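PbSGBP-B lipoprotein (Prevotella bryantii B14, PDB 6D2Y) probably binds polysaccharide as a surface glycan-binding lipoprotein encoded in a polysaccharide utilization locus, and carries a bound magnesium ion. Local coordinates at residues A[272-277]-A[358-363]. Sequence-based numbering, arbitrary orientation.
Sequences GKWNDE and CNNTWF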
ATOM      1  N   GLY A 272      -0.109  25.722  -9.854  1.00 57.59           N
ATOM      2  CA  GLY A 272       1.000  24.793 -10.029  1.00 58.92           C
ATOM      3  C   GLY A 272       1.963  25.172 -11.132  1.00 61.98           C
ATOM      4  O   GLY A 272       2.482  24.291 -11.830  1.00 59.68           O
ATOM      5  N   LYS A 273       2.222  26.469 -11.299  1.00 64.76           N
ATOM      6  CA  LYS A 273       3.055  26.939 -12.396  1.00 63.52           C
ATOM      7  C   LYS A 273       4.469  26.383 -12.282  1.00 60.87           C
ATOM      8  O   LYS A 273       4.959  26.087 -11.188  1.00 56.96           O
ATOM      9  CB  LYS A 273       3.084  28.471 -12.417  1.00 64.88           C
ATOM     10  CG  LYS A 273       3.813  29.076 -13.607  1.00 70.73           C
ATOM     11  CD  LYS A 273       4.049  30.567 -13.430  1.00 73.81           C
ATOM     12  CE  LYS A 273       3.602  31.345 -14.660  1.00 77.65           C
ATOM     13  NZ  LYS A 273       3.464  32.802 -14.383  1.00 79.97           N
ATOM     14  N   TRP A 274       5.118  26.229 -13.439  1.00 63.29           N
ATOM     15  CA  TRP A 274       6.479  25.712 -13.499  1.00 53.30           C
ATOM     16  C   TRP A 274       7.409  26.534 -12.617  1.00 46.38           C
ATOM     17  O   TRP A 274       7.500  27.758 -12.749  1.00 51.32           O
ATOM     18  CB  TRP A 274       6.978  25.721 -14.948  1.00 56.70           C
ATOM     19  CG  TRP A 274       8.314  25.048 -15.162  1.00 54.42           C
ATOM     20  CD1 TRP A 274       9.498  25.351 -14.546  1.00 57.08           C
ATOM     21  CD2 TRP A 274       8.603  23.976 -16.070  1.00 57.33           C
ATOM     22  NE1 TRP A 274      10.496  24.528 -15.005  1.00 59.24           N
ATOM     23  CE2 TRP A 274       9.975  23.676 -15.941  1.00 60.18           C
ATOM     24  CE3 TRP A 274       7.834  23.239 -16.976  1.00 58.06           C
ATOM     25  CZ2 TRP A 274      10.592  22.672 -16.685  1.00 57.28           C
ATOM     26  CZ3 TRP A 274       8.449  22.241 -17.712  1.00 58.14           C
ATOM     27  CH2 TRP A 274       9.815  21.967 -17.563  1.00 54.63           C
ATOM     28  N   ASN A 275       8.101  25.841 -11.717  1.00 44.30           N
ATOM     29  CA  ASN A 275       9.071  26.453 -10.814  1.00 49.24           C
ATOM     30  C   ASN A 275      10.078  25.367 -10.454  1.00 50.30           C
ATOM     31  O   ASN A 275       9.736  24.418  -9.738  1.00 52.43           O
ATOM     32  CB  ASN A 275       8.384  27.015  -9.568  1.00 56.73           C
ATOM     33  CG  ASN A 275       9.301  27.895  -8.733  1.00 60.59           C
ATOM     34  OD1 ASN A 275      10.522  27.847  -8.867  1.00 61.39           O
ATOM     35  ND2 ASN A 275       8.709  28.694  -7.845  1.00 62.63           N
ATOM     36  N   ASP A 276      11.309  25.493 -10.963  1.00 48.28           N
ATOM     37  CA  ASP A 276      12.346  24.490 -10.728  1.00 39.95           C
ATOM     38  C   ASP A 276      12.780  24.392  -9.269  1.00 46.27           C
ATOM     39  O   ASP A 276      13.574  23.498  -8.940  1.00 48.87           O
ATOM     40  CB  ASP A 276      13.580  24.769 -11.598  1.00 46.54           C
ATOM     41  CG  ASP A 276      13.237  24.967 -13.063  1.00 53.17           C
ATOM     42  OD1 ASP A 276      13.822  25.858 -13.707  1.00 56.66           O
ATOM     43  OD2 ASP A 276      12.353  24.218 -13.560  1.00 58.32           O
ATOM     44  N   GLU A 277      12.291  25.278  -8.397  1.00 47.22           N
ATOM     45  CA  GLU A 277      12.564  25.134  -6.974  1.00 46.32           C
ATOM     46  C   GLU A 277      11.981  23.847  -6.406  1.00 44.55           C
ATOM     47  O   GLU A 277      12.427  23.394  -5.347  1.00 46.48           O
ATOM     48  CB  GLU A 277      12.012  26.328  -6.198  1.00 55.28           C
ATOM     49  CG  GLU A 277      12.807  27.612  -6.360  1.00 60.77           C
ATOM     50  CD  GLU A 277      14.068  27.622  -5.518  1.00 62.03           C
ATOM     51  OE1 GLU A 277      14.075  26.975  -4.449  1.00 60.51           O
ATOM     52  OE2 GLU A 277      15.049  28.286  -5.918  1.00 64.61           O
ATOM     53  N   CYS A 358      21.474  16.467 -21.185  1.00 49.02           N
ATOM     54  CA  CYS A 358      20.678  17.240 -20.240  1.00 45.09           C
ATOM     55  C   CYS A 358      19.534  17.944 -20.958  1.00 49.37           C
ATOM     56  O   CYS A 358      19.738  18.591 -21.990  1.00 50.17           O
ATOM     57  CB  CYS A 358      21.555  18.261 -19.519  1.00 45.37           C
ATOM     58  SG  CYS A 358      22.903  17.553 -18.548  1.00 52.85           S
ATOM     59  N   ASN A 359      18.329  17.820 -20.407  1.00 50.13           N
ATOM     60  CA  ASN A 359      17.161  18.493 -20.956  1.00 53.26           C
ATOM     61  C   ASN A 359      16.058  18.483 -19.911  1.00 50.78           C
ATOM     62  O   ASN A 359      16.109  17.731 -18.935  1.00 47.95           O
ATOM     63  CB  ASN A 359      16.680  17.829 -22.251  1.00 51.89           C
ATOM     64  CG  ASN A 359      15.960  16.516 -22.000  1.00 54.13           C
ATOM     65  OD1 ASN A 359      14.748  16.491 -21.787  1.00 58.26           O
ATOM     66  ND2 ASN A 359      16.705  15.417 -22.032  1.00 51.76           N
ATOM     67  N   ASN A 360      15.057  19.341 -20.126  1.00 54.41           N
ATOM     68  CA  ASN A 360      13.862  19.350 -19.290  1.00 56.20           C
ATOM     69  C   ASN A 360      12.595  19.237 -20.129  1.00 57.31           C
ATOM     70  O   ASN A 360      11.523  19.659 -19.685  1.00 61.68           O
ATOM     71  CB  ASN A 360      13.807  20.603 -18.410  1.00 53.98           C
ATOM     72  CG  ASN A 360      13.903  21.889 -19.208  1.00 55.09           C
ATOM     73  OD1 ASN A 360      13.791  21.887 -20.433  1.00 58.99           O
ATOM     74  ND2 ASN A 360      14.102  23.001 -18.509  1.00 58.47           N
ATOM     75  N   THR A 361      12.703  18.686 -21.337  1.00 53.60           N
ATOM     76  CA  THR A 361      11.558  18.471 -22.210  1.00 54.33           C
ATOM     77  C   THR A 361      11.099  17.020 -22.240  1.00 52.41           C
ATOM     78  O   THR A 361      10.004  16.744 -22.740  1.00 63.35           O
ATOM     79  CB  THR A 361      11.889  18.915 -23.642  1.00 60.78           C
ATOM     80  OG1 THR A 361      12.926  18.082 -24.176  1.00 58.51           O
ATOM     81  CG2 THR A 361      12.354  20.363 -23.662  1.00 64.67           C
ATOM     82  N   TRP A 362      11.903  16.094 -21.711  1.00 48.48           N
ATOM     83  CA  TRP A 362      11.615  14.675 -21.887  1.00 53.53           C
ATOM     84  C   TRP A 362      10.384  14.234 -21.106  1.00 56.19           C
ATOM     85  O   TRP A 362       9.713  13.277 -21.507  1.00 55.71           O
ATOM     86  CB  TRP A 362      12.830  13.843 -21.480  1.00 54.72           C
ATOM     87  CG  TRP A 362      13.115  13.875 -20.015  1.00 57.02           C
ATOM     88  CD1 TRP A 362      13.783  14.849 -19.329  1.00 61.15           C
ATOM     89  CD2 TRP A 362      12.737  12.890 -19.048  1.00 56.38           C
ATOM     90  NE1 TRP A 362      13.845  14.528 -17.994  1.00 59.42           N
ATOM     91  CE2 TRP A 362      13.209  13.331 -17.796  1.00 54.20           C
ATOM     92  CE3 TRP A 362      12.045  11.678 -19.118  1.00 53.98           C
ATOM     93  CZ2 TRP A 362      13.014  12.601 -16.625  1.00 50.87           C
ATOM     94  CZ3 TRP A 362      11.849  10.957 -17.954  1.00 47.01           C
ATOM     95  CH2 TRP A 362      12.333  11.420 -16.726  1.00 45.59           C
ATOM     96  N   PHE A 363      10.068  14.904 -19.999  1.00 52.68           N
ATOM     97  CA  PHE A 363       8.896  14.547 -19.213  1.00 50.09           C
ATOM     98  C   PHE A 363       7.647  15.319 -19.619  1.00 53.76           C
ATOM     99  O   PHE A 363       6.588  15.112 -19.019  1.00 55.20           O
ATOM    100  CB  PHE A 363       9.171  14.740 -17.713  1.00 51.25           C
ATOM    101  CG  PHE A 363       9.587  16.134 -17.335  1.00 54.21           C
ATOM    102  CD1 PHE A 363       8.640  17.094 -17.020  1.00 51.67           C
ATOM    103  CD2 PHE A 363      10.926  16.478 -17.274  1.00 57.44           C
ATOM    104  CE1 PHE A 363       9.020  18.375 -16.666  1.00 49.48           C
ATOM    105  CE2 PHE A 363      11.312  17.758 -16.920  1.00 53.52           C
ATOM    106  CZ  PHE A 363      10.358  18.706 -16.615  1.00 47.23           C
TER
HETATM  107  O   HOH W   1      13.614  22.000 -15.377  1.00 57.35           O
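Two loops of the beta-sandwich domain assigned to the xyloglucan-binding family of SGBP-B meet where Trp274 reaches across to Asn360 and Phe363. The benzo end of the indole does the touching: Trp274 CH2 lies 3.4 Å from Phe363 CZ and 3.6 Å from the backbone Asn360 O, which approaches the rim of the indole. With CG anti to the backbone N (chi1 -173°), the Trp274 ring extends out of its own loop toward 358-363, and Phe363 comes to meet it from the opposite direction. The two aromatic planes are inclined by 30°, but the six-membered ring of Trp274 and the Phe363 ring are displaced laterally, centroids 5.6 Å apart, with little face-to-face overlap. Asn360 contributes its amide as well: ND2 stands 4.0 Å from Trp274 CZ2, with the amide plane turned 79° from the indole, an approach without a direct hydrogen bond. A water links the two loops, donating to Asp276 OD2 at 3.1 Å and accepting a weak bond from Asn360 ND2. Asp276 OD2 also faces Trp274 NE1, but the modelled separation is too short to be trusted in detail. Within 358-363, Asn359 OD1 accepts from Thr361 N at 3.0 Å, in the carbonyl plane, forming an Asx turn. A glycerol, probably from the crystallisation liquor, lies near the Asn360 side chain, whereas the magnesium site is remote. Around the pair, Trp274 meets Phe427 of strand 423-428 edge-to-face and also touches His364, while Phe363 packs on Asn425 of that strand and on Ile333 of strand 330-335. The loops leading into the two outer strands, 279-282 and 372-374, thus meet beside the inner pair of the same antiparallel sheet.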